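Local coordinates for protein tryptophan halogenase (Shewanella frigidimarina, PDB 2PYX) that probably halogenates tryptophan or a related substrate with the help of bound FAD, at residues A438-Q450 and F465-Q477. Residues are numbered along the deposited sequence; the frame is centred on the assembly and turned at random. Where two conformers were deposited one is given.
Sequences AMLELWRYQTPSQ and FQYVLYGMSFNTQ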
ATOM      1  N   ALA A 438     -13.236  20.392   3.131  1.00  9.16           N
ATOM      2  CA  ALA A 438     -12.681  21.373   4.067  1.00  9.53           C
ATOM      3  C   ALA A 438     -11.214  21.626   3.789  1.00  8.74           C
ATOM      4  O   ALA A 438     -10.721  22.768   3.834  1.00  9.86           O
ATOM      5  CB  ALA A 438     -12.891  20.948   5.499  1.00 11.23           C
HETATM    6  N   MSE A 439     -10.483  20.556   3.512  1.00  8.64           N
HETATM    7  CA  MSE A 439      -9.057  20.683   3.214  1.00  9.34           C
HETATM    8  C   MSE A 439      -8.792  21.429   1.923  1.00 10.91           C
HETATM    9  O   MSE A 439      -7.895  22.261   1.838  1.00 11.56           O
HETATM   10  CB  MSE A 439      -8.386  19.332   3.170  1.00  9.98           C
HETATM   11  CG  MSE A 439      -8.226  18.671   4.520  1.00 10.21           C
HETATM   12 SE   MSE A 439      -7.107  19.751   5.791  0.75 14.38          SE
HETATM   13  CE  MSE A 439      -8.330  20.073   6.434  1.00  3.32           C
ATOM     14  N   LEU A 440      -9.570  21.114   0.899  1.00  9.20           N
ATOM     15  CA  LEU A 440      -9.411  21.781  -0.395  1.00 10.70           C
ATOM     16  C   LEU A 440      -9.613  23.284  -0.286  1.00 11.34           C
ATOM     17  O   LEU A 440      -8.928  24.055  -0.935  1.00 11.63           O
ATOM     18  CB  LEU A 440     -10.385  21.178  -1.416  1.00 10.67           C
ATOM     19  CG  LEU A 440      -9.990  19.785  -1.909  1.00 14.60           C
ATOM     20  CD1 LEU A 440     -11.150  19.174  -2.687  1.00 18.17           C
ATOM     21  CD2 LEU A 440      -8.680  19.785  -2.680  1.00 12.84           C
ATOM     22  N   GLU A 441     -10.547  23.686   0.566  1.00  8.32           N
ATOM     23  CA  GLU A 441     -10.775  25.098   0.822  0.50  8.63           C
ATOM     24  C   GLU A 441      -9.600  25.692   1.595  1.00 10.67           C
ATOM     25  O   GLU A 441      -9.073  26.743   1.214  1.00 11.96           O
ATOM     26  CB  GLU A 441     -12.102  25.292   1.545  0.50 10.40           C
ATOM     27  CG  GLU A 441     -12.393  26.701   1.981  0.50 10.26           C
ATOM     28  CD  GLU A 441     -13.644  26.790   2.841  0.50 14.20           C
ATOM     29  OE1 GLU A 441     -13.639  26.456   4.087  0.50 11.94           O
ATOM     30  OE2 GLU A 441     -14.644  27.254   2.247  0.50 15.03           O
ATOM     31  N   LEU A 442      -9.167  25.024   2.671  1.00  8.42           N
ATOM     32  CA  LEU A 442      -8.053  25.527   3.450  1.00  8.79           C
ATOM     33  C   LEU A 442      -6.787  25.647   2.622  1.00 10.43           C
ATOM     34  O   LEU A 442      -6.057  26.646   2.736  1.00  9.70           O
ATOM     35  CB  LEU A 442      -7.820  24.618   4.653  1.00  8.38           C
ATOM     36  CG  LEU A 442      -6.715  25.011   5.614  1.00 10.27           C
ATOM     37  CD1 LEU A 442      -7.002  26.377   6.189  1.00 11.30           C
ATOM     38  CD2 LEU A 442      -6.552  23.973   6.712  1.00  9.76           C
ATOM     39  N   TRP A 443      -6.533  24.661   1.753  1.00  8.58           N
ATOM     40  CA  TRP A 443      -5.277  24.612   1.021  1.00  8.26           C
ATOM     41  C   TRP A 443      -5.207  25.651  -0.089  1.00  9.36           C
ATOM     42  O   TRP A 443      -4.122  25.888  -0.605  1.00 10.32           O
ATOM     43  CB  TRP A 443      -5.024  23.207   0.504  1.00 10.14           C
ATOM     44  CG  TRP A 443      -4.811  22.218   1.583  1.00  8.19           C
ATOM     45  CD1 TRP A 443      -4.351  22.472   2.856  1.00  9.45           C
ATOM     46  CD2 TRP A 443      -4.992  20.796   1.504  1.00  7.56           C
ATOM     47  NE1 TRP A 443      -4.234  21.288   3.556  1.00 11.23           N
ATOM     48  CE2 TRP A 443      -4.621  20.250   2.761  1.00  8.36           C
ATOM     49  CE3 TRP A 443      -5.457  19.931   0.511  1.00  9.73           C
ATOM     50  CZ2 TRP A 443      -4.713  18.881   3.032  1.00 13.08           C
ATOM     51  CZ3 TRP A 443      -5.551  18.573   0.798  1.00 12.47           C
ATOM     52  CH2 TRP A 443      -5.188  18.078   2.043  1.00 12.07           C
ATOM     53  N   ARG A 444      -6.331  26.273  -0.441  1.00  9.32           N
ATOM     54  CA  ARG A 444      -6.258  27.454  -1.303  1.00 10.12           C
ATOM     55  C   ARG A 444      -5.443  28.558  -0.655  1.00  9.99           C
ATOM     56  O   ARG A 444      -4.903  29.412  -1.354  1.00 10.71           O
ATOM     57  CB  ARG A 444      -7.647  27.975  -1.602  1.00 11.37           C
ATOM     58  CG  ARG A 444      -8.476  27.114  -2.486  1.00 18.82           C
ATOM     59  CD  ARG A 444      -9.879  27.686  -2.604  1.00 27.55           C
ATOM     60  NE  ARG A 444      -9.848  28.979  -3.280  1.00 27.07           N
ATOM     61  CZ  ARG A 444     -10.848  29.864  -3.309  1.00 33.52           C
ATOM     62  NH1 ARG A 444     -11.994  29.627  -2.687  1.00 33.43           N
ATOM     63  NH2 ARG A 444     -10.691  31.001  -3.982  1.00 31.54           N
ATOM     64  N   TYR A 445      -5.377  28.546   0.672  1.00 11.32           N
ATOM     65  CA  TYR A 445      -4.850  29.667   1.442  1.00  9.54           C
ATOM     66  C   TYR A 445      -3.602  29.357   2.227  1.00 11.56           C
ATOM     67  O   TYR A 445      -2.871  30.274   2.622  1.00 10.50           O
ATOM     68  CB  TYR A 445      -5.928  30.280   2.351  1.00  9.59           C
ATOM     69  CG  TYR A 445      -7.080  30.787   1.562  1.00 12.87           C
ATOM     70  CD1 TYR A 445      -6.968  31.966   0.857  1.00 14.18           C
ATOM     71  CD2 TYR A 445      -8.265  30.066   1.472  1.00 14.40           C
ATOM     72  CE1 TYR A 445      -8.017  32.417   0.088  1.00 12.97           C
ATOM     73  CE2 TYR A 445      -9.314  30.519   0.719  1.00 16.11           C
ATOM     74  CZ  TYR A 445      -9.183  31.697   0.035  1.00 15.26           C
ATOM     75  OH  TYR A 445     -10.243  32.185  -0.749  1.00 23.49           O
ATOM     76  N   GLN A 446      -3.323  28.078   2.462  1.00 10.65           N
ATOM     77  CA  GLN A 446      -2.078  27.675   3.115  1.00  9.83           C
ATOM     78  C   GLN A 446      -1.681  26.269   2.687  1.00 10.14           C
ATOM     79  O   GLN A 446      -2.535  25.474   2.293  1.00 10.20           O
ATOM     80  CB  GLN A 446      -2.174  27.755   4.632  1.00 10.33           C
ATOM     81  CG  GLN A 446      -3.206  26.814   5.255  1.00  9.55           C
ATOM     82  CD  GLN A 446      -3.239  26.937   6.759  1.00 13.10           C
ATOM     83  OE1 GLN A 446      -3.133  28.053   7.304  1.00 13.34           O
ATOM     84  NE2 GLN A 446      -3.354  25.799   7.454  1.00 12.24           N
ATOM     85  N   THR A 447      -0.405  25.939   2.770  1.00  9.80           N
ATOM     86  CA  THR A 447       0.020  24.616   2.390  1.00  9.98           C
ATOM     87  C   THR A 447      -0.480  23.552   3.364  1.00 10.05           C
ATOM     88  O   THR A 447      -0.692  23.836   4.554  1.00 10.55           O
ATOM     89  CB  THR A 447       1.537  24.483   2.265  1.00 12.26           C
ATOM     90  OG1 THR A 447       2.134  24.720   3.545  1.00 18.48           O
ATOM     91  CG2 THR A 447       2.079  25.468   1.252  1.00 12.08           C
ATOM     92  N   PRO A 448      -0.615  22.304   2.883  1.00  8.88           N
ATOM     93  CA  PRO A 448      -0.833  21.179   3.812  1.00  9.19           C
ATOM     94  C   PRO A 448       0.323  21.129   4.797  1.00 10.89           C
ATOM     95  O   PRO A 448       1.468  21.461   4.472  1.00 13.04           O
ATOM     96  CB  PRO A 448      -0.828  19.938   2.905  1.00  9.64           C
ATOM     97  CG  PRO A 448      -1.171  20.515   1.472  1.00  8.77           C
ATOM     98  CD  PRO A 448      -0.500  21.860   1.475  1.00 11.43           C
ATOM     99  N   SER A 449      -0.004  20.754   6.027  1.00 10.16           N
ATOM    100  CA  SER A 449       1.041  20.639   7.038  1.00 11.42           C
ATOM    101  C   SER A 449       0.694  19.575   8.047  1.00 13.06           C
ATOM    102  O   SER A 449      -0.391  19.031   8.040  1.00 11.31           O
ATOM    103  CB  SER A 449       1.264  21.973   7.765  1.00 13.52           C
ATOM    104  OG  SER A 449       0.227  22.146   8.702  1.00 16.28           O
ATOM    105  N   GLN A 450       1.653  19.285   8.921  1.00 13.96           N
ATOM    106  CA  GLN A 450       1.402  18.324  10.010  1.00 15.46           C
ATOM    107  C   GLN A 450       0.236  18.729  10.887  1.00 14.26           C
ATOM    108  O   GLN A 450      -0.407  17.867  11.531  1.00 14.36           O
ATOM    109  CB  GLN A 450       2.642  18.137  10.889  1.00 17.71           C
ATOM    110  N   PHE A 465       0.417  14.580   0.841  1.00  9.02           N
ATOM    111  CA  PHE A 465      -0.583  15.507   0.368  1.00  9.01           C
ATOM    112  C   PHE A 465       0.070  16.637  -0.399  1.00  8.29           C
ATOM    113  O   PHE A 465      -0.436  17.071  -1.442  1.00 10.13           O
ATOM    114  CB  PHE A 465      -1.439  16.015   1.517  1.00  9.41           C
ATOM    115  CG  PHE A 465      -2.358  14.973   2.072  1.00 10.39           C
ATOM    116  CD1 PHE A 465      -1.897  14.048   2.992  1.00 15.02           C
ATOM    117  CD2 PHE A 465      -3.667  14.871   1.622  1.00 10.89           C
ATOM    118  CE1 PHE A 465      -2.747  13.061   3.484  1.00 15.09           C
ATOM    119  CE2 PHE A 465      -4.512  13.893   2.097  1.00 10.84           C
ATOM    120  CZ  PHE A 465      -4.047  12.987   3.040  1.00 12.67           C
ATOM    121  N   GLN A 466       1.202  17.136   0.074  1.00  8.44           N
ATOM    122  CA  GLN A 466       1.926  18.171  -0.659  1.00  9.09           C
ATOM    123  C   GLN A 466       2.384  17.680  -2.024  1.00  7.80           C
ATOM    124  O   GLN A 466       2.256  18.379  -3.029  1.00  8.85           O
ATOM    125  CB  GLN A 466       3.153  18.613   0.150  1.00  9.66           C
ATOM    126  CG  GLN A 466       2.791  19.237   1.503  1.00  9.60           C
ATOM    127  CD  GLN A 466       3.996  19.484   2.395  1.00 12.50           C
ATOM    128  OE1 GLN A 466       5.089  18.938   2.159  1.00 12.48           O
ATOM    129  NE2 GLN A 466       3.811  20.352   3.405  1.00 13.59           N
ATOM    130  N   TYR A 467       2.922  16.472  -2.070  1.00  8.06           N
ATOM    131  CA  TYR A 467       3.451  15.959  -3.338  1.00  9.21           C
ATOM    132  C   TYR A 467       2.347  15.843  -4.385  1.00  9.36           C
ATOM    133  O   TYR A 467       2.566  16.137  -5.555  1.00 10.06           O
ATOM    134  CB  TYR A 467       4.096  14.603  -3.169  1.00 10.13           C
ATOM    135  CG  TYR A 467       5.455  14.615  -2.569  1.00 10.21           C
ATOM    136  CD1 TYR A 467       6.499  15.358  -3.150  1.00 10.16           C
ATOM    137  CD2 TYR A 467       5.752  13.821  -1.478  1.00  8.53           C
ATOM    138  CE1 TYR A 467       7.810  15.312  -2.598  1.00 11.33           C
ATOM    139  CE2 TYR A 467       7.088  13.766  -0.947  1.00  9.18           C
ATOM    140  CZ  TYR A 467       8.085  14.529  -1.510  1.00  9.34           C
ATOM    141  OH  TYR A 467       9.381  14.453  -0.987  1.00 11.23           O
ATOM    142  N   VAL A 468       1.170  15.360  -3.983  1.00  8.40           N
ATOM    143  CA  VAL A 468       0.057  15.236  -4.918  1.00  7.51           C
ATOM    144  C   VAL A 468      -0.515  16.608  -5.254  1.00  8.25           C
ATOM    145  O   VAL A 468      -0.688  16.945  -6.439  1.00  9.05           O
ATOM    146  CB  VAL A 468      -1.023  14.256  -4.403  1.00  8.59           C
ATOM    147  CG1 VAL A 468      -2.275  14.291  -5.314  1.00 10.03           C
ATOM    148  CG2 VAL A 468      -0.457  12.844  -4.367  1.00  9.65           C
ATOM    149  N   LEU A 469      -0.829  17.414  -4.247  1.00  7.69           N
ATOM    150  CA  LEU A 469      -1.455  18.707  -4.479  1.00  8.66           C
ATOM    151  C   LEU A 469      -0.622  19.545  -5.446  1.00  9.72           C
ATOM    152  O   LEU A 469      -1.139  20.109  -6.407  1.00  9.69           O
ATOM    153  CB  LEU A 469      -1.641  19.438  -3.148  1.00 10.09           C
ATOM    154  CG  LEU A 469      -2.552  20.647  -3.096  1.00 10.89           C
ATOM    155  CD1 LEU A 469      -4.000  20.285  -3.354  1.00 11.51           C
ATOM    156  CD2 LEU A 469      -2.480  21.337  -1.750  1.00 10.09           C
ATOM    157  N   TYR A 470       0.667  19.666  -5.154  1.00  8.93           N
ATOM    158  CA  TYR A 470       1.545  20.518  -5.949  1.00 10.02           C
ATOM    159  C   TYR A 470       2.117  19.802  -7.155  1.00  9.85           C
ATOM    160  O   TYR A 470       2.488  20.454  -8.142  1.00 10.42           O
ATOM    161  CB  TYR A 470       2.606  21.167  -5.078  1.00  9.44           C
ATOM    162  CG  TYR A 470       1.947  22.032  -4.018  1.00  7.90           C
ATOM    163  CD1 TYR A 470       1.057  23.069  -4.347  1.00  8.36           C
ATOM    164  CD2 TYR A 470       2.100  21.734  -2.667  1.00  7.81           C
ATOM    165  CE1 TYR A 470       0.381  23.787  -3.396  1.00  8.84           C
ATOM    166  CE2 TYR A 470       1.426  22.489  -1.695  1.00  6.70           C
ATOM    167  CZ  TYR A 470       0.578  23.498  -2.038  1.00  9.14           C
ATOM    168  OH  TYR A 470      -0.106  24.213  -1.085  1.00 10.74           O
ATOM    169  N   GLY A 471       2.185  18.477  -7.131  1.00  9.89           N
ATOM    170  CA  GLY A 471       2.444  17.737  -8.351  1.00 11.25           C
ATOM    171  C   GLY A 471       1.444  18.082  -9.438  1.00  9.25           C
ATOM    172  O   GLY A 471       1.806  18.156 -10.637  1.00 10.75           O
HETATM  173  N   MSE A 472       0.202  18.271  -9.040  1.00  8.39           N
HETATM  174  CA  MSE A 472      -0.883  18.567  -9.950  1.00  6.79           C
HETATM  175  C   MSE A 472      -1.172  20.054 -10.093  1.00  9.89           C
HETATM  176  O   MSE A 472      -2.238  20.454 -10.552  1.00 10.08           O
HETATM  177  CB  MSE A 472      -2.128  17.764  -9.537  1.00  8.23           C
HETATM  178  CG  MSE A 472      -1.866  16.294  -9.544  1.00  8.62           C
HETATM  179 SE   MSE A 472      -3.514  15.243  -9.219  0.75  8.80          SE
HETATM  180  CE  MSE A 472      -4.509  15.733 -10.921  1.00  9.41           C
ATOM    181  N   SER A 473      -0.211  20.897  -9.711  1.00 10.50           N
ATOM    182  CA  SER A 473      -0.246  22.335 -10.009  1.00 10.58           C
ATOM    183  C   SER A 473      -1.352  23.112  -9.322  1.00 11.29           C
ATOM    184  O   SER A 473      -1.775  24.178  -9.789  1.00 12.91           O
ATOM    185  CB  SER A 473      -0.295  22.566 -11.514  1.00 13.39           C
ATOM    186  OG  SER A 473       0.851  21.980 -12.094  1.00 17.60           O
ATOM    187  N   PHE A 474      -1.789  22.614  -8.163  1.00 10.29           N
ATOM    188  CA  PHE A 474      -2.791  23.338  -7.390  1.00  9.69           C
ATOM    189  C   PHE A 474      -2.239  24.667  -6.890  1.00 10.41           C
ATOM    190  O   PHE A 474      -1.078  24.728  -6.473  1.00 11.38           O
ATOM    191  CB  PHE A 474      -3.196  22.463  -6.215  1.00 11.22           C
ATOM    192  CG  PHE A 474      -4.339  23.001  -5.386  1.00 10.16           C
ATOM    193  CD1 PHE A 474      -5.633  22.603  -5.619  1.00 11.89           C
ATOM    194  CD2 PHE A 474      -4.093  23.827  -4.272  1.00 10.91           C
ATOM    195  CE1 PHE A 474      -6.665  23.020  -4.803  1.00 13.65           C
ATOM    196  CE2 PHE A 474      -5.126  24.242  -3.487  1.00 11.92           C
ATOM    197  CZ  PHE A 474      -6.402  23.850  -3.736  1.00 12.33           C
ATOM    198  N   ASN A 475      -3.042  25.718  -6.946  1.00 11.15           N
ATOM    199  CA  ASN A 475      -2.591  27.044  -6.514  0.50 12.45           C
ATOM    200  C   ASN A 475      -2.934  27.340  -5.060  1.00 12.13           C
ATOM    201  O   ASN A 475      -4.089  27.211  -4.658  1.00 11.99           O
ATOM    202  CB  ASN A 475      -3.204  28.127  -7.397  0.50 13.50           C
ATOM    203  CG  ASN A 475      -2.658  28.113  -8.809  0.50 15.15           C
ATOM    204  OD1 ASN A 475      -3.424  28.145  -9.759  0.50 21.19           O
ATOM    205  ND2 ASN A 475      -1.339  28.105  -8.955  0.50 17.56           N
ATOM    206  N   THR A 476      -1.909  27.757  -4.308  1.00 11.16           N
ATOM    207  CA  THR A 476      -2.048  28.152  -2.911  1.00 10.17           C
ATOM    208  C   THR A 476      -1.537  29.583  -2.806  1.00 11.16           C
ATOM    209  O   THR A 476      -0.476  29.914  -3.361  1.00 13.35           O
ATOM    210  CB  THR A 476      -1.252  27.231  -1.998  1.00 10.47           C
ATOM    211  OG1 THR A 476      -1.820  25.920  -2.066  1.00  9.75           O
ATOM    212  CG2 THR A 476      -1.258  27.678  -0.588  1.00 10.55           C
ATOM    213  N   GLN A 477      -2.306  30.422  -2.123  1.00 11.24           N
ATOM    214  CA  GLN A 477      -1.921  31.807  -1.854  1.00 13.72           C
ATOM    215  C   GLN A 477      -0.562  31.867  -1.188  1.00 14.96           C
ATOM    216  O   GLN A 477      -0.288  31.109  -0.241  1.00 12.50           O
ATOM    217  CB  GLN A 477      -2.995  32.475  -0.981  1.00 14.84           C
ATOM    218  CG  GLN A 477      -2.823  33.967  -0.691  1.00 19.48           C
ATOM    219  CD  GLN A 477      -4.088  34.575  -0.191  1.00 21.85           C
ATOM    220  OE1 GLN A 477      -4.477  34.354   0.943  1.00 23.83           O
ATOM    221  NE2 GLN A 477      -4.763  35.342  -1.043  1.00 34.97           N
TER
HETATM  222  O   HOH W   1      -0.030  30.695   2.447  1.00 14.88           O
HETATM  223  O   HOH W   2      -3.127  32.983   2.750  1.00 18.89           O
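Trp443 and Phe474 bring two flat groups into this contact. One face of the indole carries Met439 O and the opposite face Pro448 CG, both offset toward the rim, while Trp443 CH2 meets Phe465 CD2 at 3.6 Å with the two ring planes 53° apart. Phe474 takes Leu469 CD1 on one face and turns its edge to Trp443 O and Arg444 N, its CE2 lying 3.5 Å from Trp443 O. The Tyr470 ring has Leu469 CG over the centre of one face and Thr476 OG1 in plane at its edge; the Tyr445 ring receives Gln477 OE1 at its edge. Between the rings, Leu469 CD2 wedges against Pro448 CG at 3.6 Å and also reaches the indole. Trp443 NE1 hydrogen-bonds Asp452 OD2, just beyond the segment.

Three direct hydrogen bonds join the segments. Thr476 OG1 donates to Trp443 O at 2.7 Å, almost straight along the C=O axis, and accepts from Tyr470 OH at 2.6 Å, so that the threonine hydroxyl links the Trp443 carbonyl to Tyr470. With OG1 beside the backbone N (chi1 -65°), the hydroxyl meets that carbonyl, and CG2 lies against the same oxygen and the Gln446 backbone. A valine here would probably leave both Trp443 O and Tyr470 OH without this partner. Next along, Gln477 N bonds Arg444 O at 2.9 Å, and two waters bridge Tyr445 O to Gln477. Gln466 NE2 reaches Pro448 O at 2.8 Å from above the carbonyl plane and also binds Asp123.

Helix 462-471 closes in a Schellman motif with Ser473 at C-prime, and the extended residues 474-477 dock along 443-445, with Pro448 and Leu469 packed between the two helices of this tryptophan halogenase family member.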